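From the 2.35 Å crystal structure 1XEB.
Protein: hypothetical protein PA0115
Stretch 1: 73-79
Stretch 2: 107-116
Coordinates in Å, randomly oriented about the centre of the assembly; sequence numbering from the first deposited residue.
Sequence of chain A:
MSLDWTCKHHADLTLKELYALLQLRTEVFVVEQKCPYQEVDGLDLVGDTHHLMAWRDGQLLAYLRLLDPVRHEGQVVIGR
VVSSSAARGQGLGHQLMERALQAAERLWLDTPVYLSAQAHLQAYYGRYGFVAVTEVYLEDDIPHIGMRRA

Stretch 1, residues 73-79: EGQVVIG
Stretch 2 107-116: LWLDTPVYLS

Where a parallel pair of strands starts to part, water can take over the ladder, and hypothetical protein PA0115 illustrates this: one water donates to Ile78 O (2.6 Å) and accepts from Ser116 N (2.8 Å), where the next direct rung would fall. Before that point, strands 76-79 and 113-116 run parallel, their axes 34° apart and 4.6 Å at closest approach. Val76 pairs with Val113 (CA-CA 4.7 Å) and Val77 with Tyr114 (CA-CA 4.8 Å); Ile78 CA and Leu115 CA have spread to 5.2 Å. Extended backbones, phi/psi -84/131 at Val76 and -125/143 at Tyr114, give the alternation typical of parallel sheets: Val76 N donates to Pro112 O (2.9 Å), Tyr114 N to Val76 O (2.7 Å), and Ile78 N to Tyr114 O (2.9 Å).

Val76 (m), Ile78 (m, t), Val113 (t) and Leu115 (p, p) share one face. There Val76 CG2 meets Val113 CG2 at 3.2 Å, and Ile78 CD1 meets Val113 CG1 at 3.3 Å. Val77 (t) and Tyr114 (t, chi2 -79°) occupy the other.

Ahead of the second strand, a type II turn spans Trp108 to Thr111, with Thr111 OG1 donating to Trp108 O (2.6 Å). Val76 CG1 reaches both turn ends, lying 3.7 Å from Trp108 CE3 and 3.5 Å from Thr111 CG2.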

# COMPACT_ATOMS: atom_id res chain seq x y z
N GLU A 73 16.32 -4.03 -2.53
CA GLU A 73 17.10 -4.09 -3.76
C GLU A 73 16.91 -2.96 -4.78
O GLU A 73 16.81 -3.22 -5.98
CB GLU A 73 16.83 -5.42 -4.45
CG GLU A 73 17.09 -6.65 -3.59
CD GLU A 73 15.96 -6.95 -2.62
OE1 GLU A 73 14.79 -6.61 -2.93
OE2 GLU A 73 16.24 -7.56 -1.57
N GLY A 74 16.86 -1.71 -4.30
CA GLY A 74 16.73 -0.57 -5.20
C GLY A 74 15.40 -0.22 -5.83
O GLY A 74 15.36 0.39 -6.90
N GLN A 75 14.30 -0.59 -5.18
CA GLN A 75 12.97 -0.28 -5.68
C GLN A 75 12.12 0.16 -4.48
O GLN A 75 12.27 -0.41 -3.39
CB GLN A 75 12.32 -1.53 -6.32
CG GLN A 75 13.20 -2.37 -7.26
CD GLN A 75 12.38 -3.40 -8.08
OE1 GLN A 75 11.96 -3.13 -9.22
NE2 GLN A 75 12.15 -4.58 -7.49
N VAL A 76 11.27 1.18 -4.63
CA VAL A 76 10.42 1.55 -3.51
C VAL A 76 9.25 0.58 -3.67
O VAL A 76 8.74 0.42 -4.77
CB VAL A 76 9.89 3.04 -3.57
CG1 VAL A 76 10.98 3.99 -4.04
CG2 VAL A 76 8.67 3.14 -4.45
N VAL A 77 8.86 -0.09 -2.59
CA VAL A 77 7.77 -1.05 -2.67
C VAL A 77 6.49 -0.53 -2.07
O VAL A 77 6.45 -0.11 -0.91
CB VAL A 77 8.15 -2.40 -1.98
CG1 VAL A 77 6.98 -3.38 -2.05
CG2 VAL A 77 9.36 -3.00 -2.65
N ILE A 78 5.43 -0.53 -2.88
CA ILE A 78 4.10 -0.08 -2.47
C ILE A 78 3.29 -1.33 -2.17
O ILE A 78 3.27 -2.25 -2.97
CB ILE A 78 3.44 0.72 -3.61
CG1 ILE A 78 3.93 2.16 -3.59
CG2 ILE A 78 1.94 0.67 -3.51
CD1 ILE A 78 3.50 2.93 -4.81
N GLY A 79 2.62 -1.38 -1.03
CA GLY A 79 1.84 -2.55 -0.69
C GLY A 79 0.77 -2.24 0.34
O GLY A 79 0.61 -1.08 0.75
N LEU A 107 10.39 11.27 -1.36
CA LEU A 107 11.34 10.53 -0.51
C LEU A 107 12.52 9.86 -1.22
O LEU A 107 13.65 9.94 -0.75
CB LEU A 107 10.58 9.46 0.30
CG LEU A 107 9.50 9.94 1.29
CD1 LEU A 107 8.71 8.76 1.82
CD2 LEU A 107 10.16 10.70 2.44
N TRP A 108 12.26 9.22 -2.34
CA TRP A 108 13.30 8.52 -3.05
C TRP A 108 13.33 8.89 -4.53
O TRP A 108 13.29 8.03 -5.42
CB TRP A 108 13.07 7.02 -2.87
CG TRP A 108 12.95 6.63 -1.42
CD1 TRP A 108 13.97 6.51 -0.52
CD2 TRP A 108 11.75 6.26 -0.71
NE1 TRP A 108 13.48 6.08 0.70
CE2 TRP A 108 12.13 5.93 0.60
CE3 TRP A 108 10.40 6.18 -1.07
CZ2 TRP A 108 11.20 5.51 1.57
CZ3 TRP A 108 9.47 5.77 -0.11
CH2 TRP A 108 9.88 5.44 1.20
N LEU A 109 13.41 10.20 -4.78
CA LEU A 109 13.43 10.74 -6.13
C LEU A 109 14.13 9.82 -7.13
O LEU A 109 15.20 9.28 -6.85
CB LEU A 109 14.11 12.11 -6.14
CG LEU A 109 14.20 12.75 -7.53
CD1 LEU A 109 12.80 13.02 -8.06
CD2 LEU A 109 15.01 14.04 -7.45
N ASP A 110 13.50 9.65 -8.29
CA ASP A 110 14.04 8.82 -9.36
C ASP A 110 14.27 7.35 -9.03
O ASP A 110 15.05 6.68 -9.72
CB ASP A 110 15.34 9.42 -9.90
CG ASP A 110 15.11 10.72 -10.65
OD1 ASP A 110 16.11 11.37 -11.02
OD2 ASP A 110 13.94 11.08 -10.89
N THR A 111 13.62 6.85 -7.99
CA THR A 111 13.75 5.44 -7.65
C THR A 111 12.50 4.76 -8.19
O THR A 111 11.38 5.18 -7.87
CB THR A 111 13.81 5.22 -6.14
OG1 THR A 111 14.88 6.00 -5.59
CG2 THR A 111 14.03 3.75 -5.83
N PRO A 112 12.66 3.72 -9.03
CA PRO A 112 11.48 3.05 -9.56
C PRO A 112 10.62 2.43 -8.47
O PRO A 112 11.13 2.02 -7.43
CB PRO A 112 12.08 2.00 -10.51
CG PRO A 112 13.41 1.77 -9.97
CD PRO A 112 13.89 3.14 -9.58
N VAL A 113 9.31 2.38 -8.72
CA VAL A 113 8.35 1.85 -7.77
C VAL A 113 7.86 0.45 -8.15
O VAL A 113 7.56 0.17 -9.32
CB VAL A 113 7.12 2.80 -7.66
CG1 VAL A 113 6.13 2.26 -6.64
CG2 VAL A 113 7.57 4.20 -7.23
N TYR A 114 7.78 -0.43 -7.15
CA TYR A 114 7.35 -1.80 -7.40
C TYR A 114 6.16 -2.21 -6.54
O TYR A 114 6.06 -1.82 -5.38
CB TYR A 114 8.53 -2.78 -7.20
CG TYR A 114 8.16 -4.24 -7.33
CD1 TYR A 114 7.53 -4.93 -6.29
CD2 TYR A 114 8.38 -4.92 -8.52
CE1 TYR A 114 7.13 -6.26 -6.43
CE2 TYR A 114 7.97 -6.24 -8.68
CZ TYR A 114 7.35 -6.91 -7.64
OH TYR A 114 6.91 -8.22 -7.81
N LEU A 115 5.26 -2.99 -7.12
CA LEU A 115 4.11 -3.48 -6.39
C LEU A 115 3.72 -4.84 -6.92
O LEU A 115 4.06 -5.20 -8.05
CB LEU A 115 2.92 -2.50 -6.48
CG LEU A 115 2.27 -2.16 -7.84
CD1 LEU A 115 1.49 -3.33 -8.39
CD2 LEU A 115 1.32 -0.99 -7.65
N SER A 116 3.05 -5.59 -6.06
CA SER A 116 2.57 -6.92 -6.36
C SER A 116 1.08 -6.72 -6.57
O SER A 116 0.32 -6.53 -5.61
CB SER A 116 2.81 -7.84 -5.17
OG SER A 116 2.16 -9.07 -5.35
O HOH W 1 2.65 -4.70 -3.40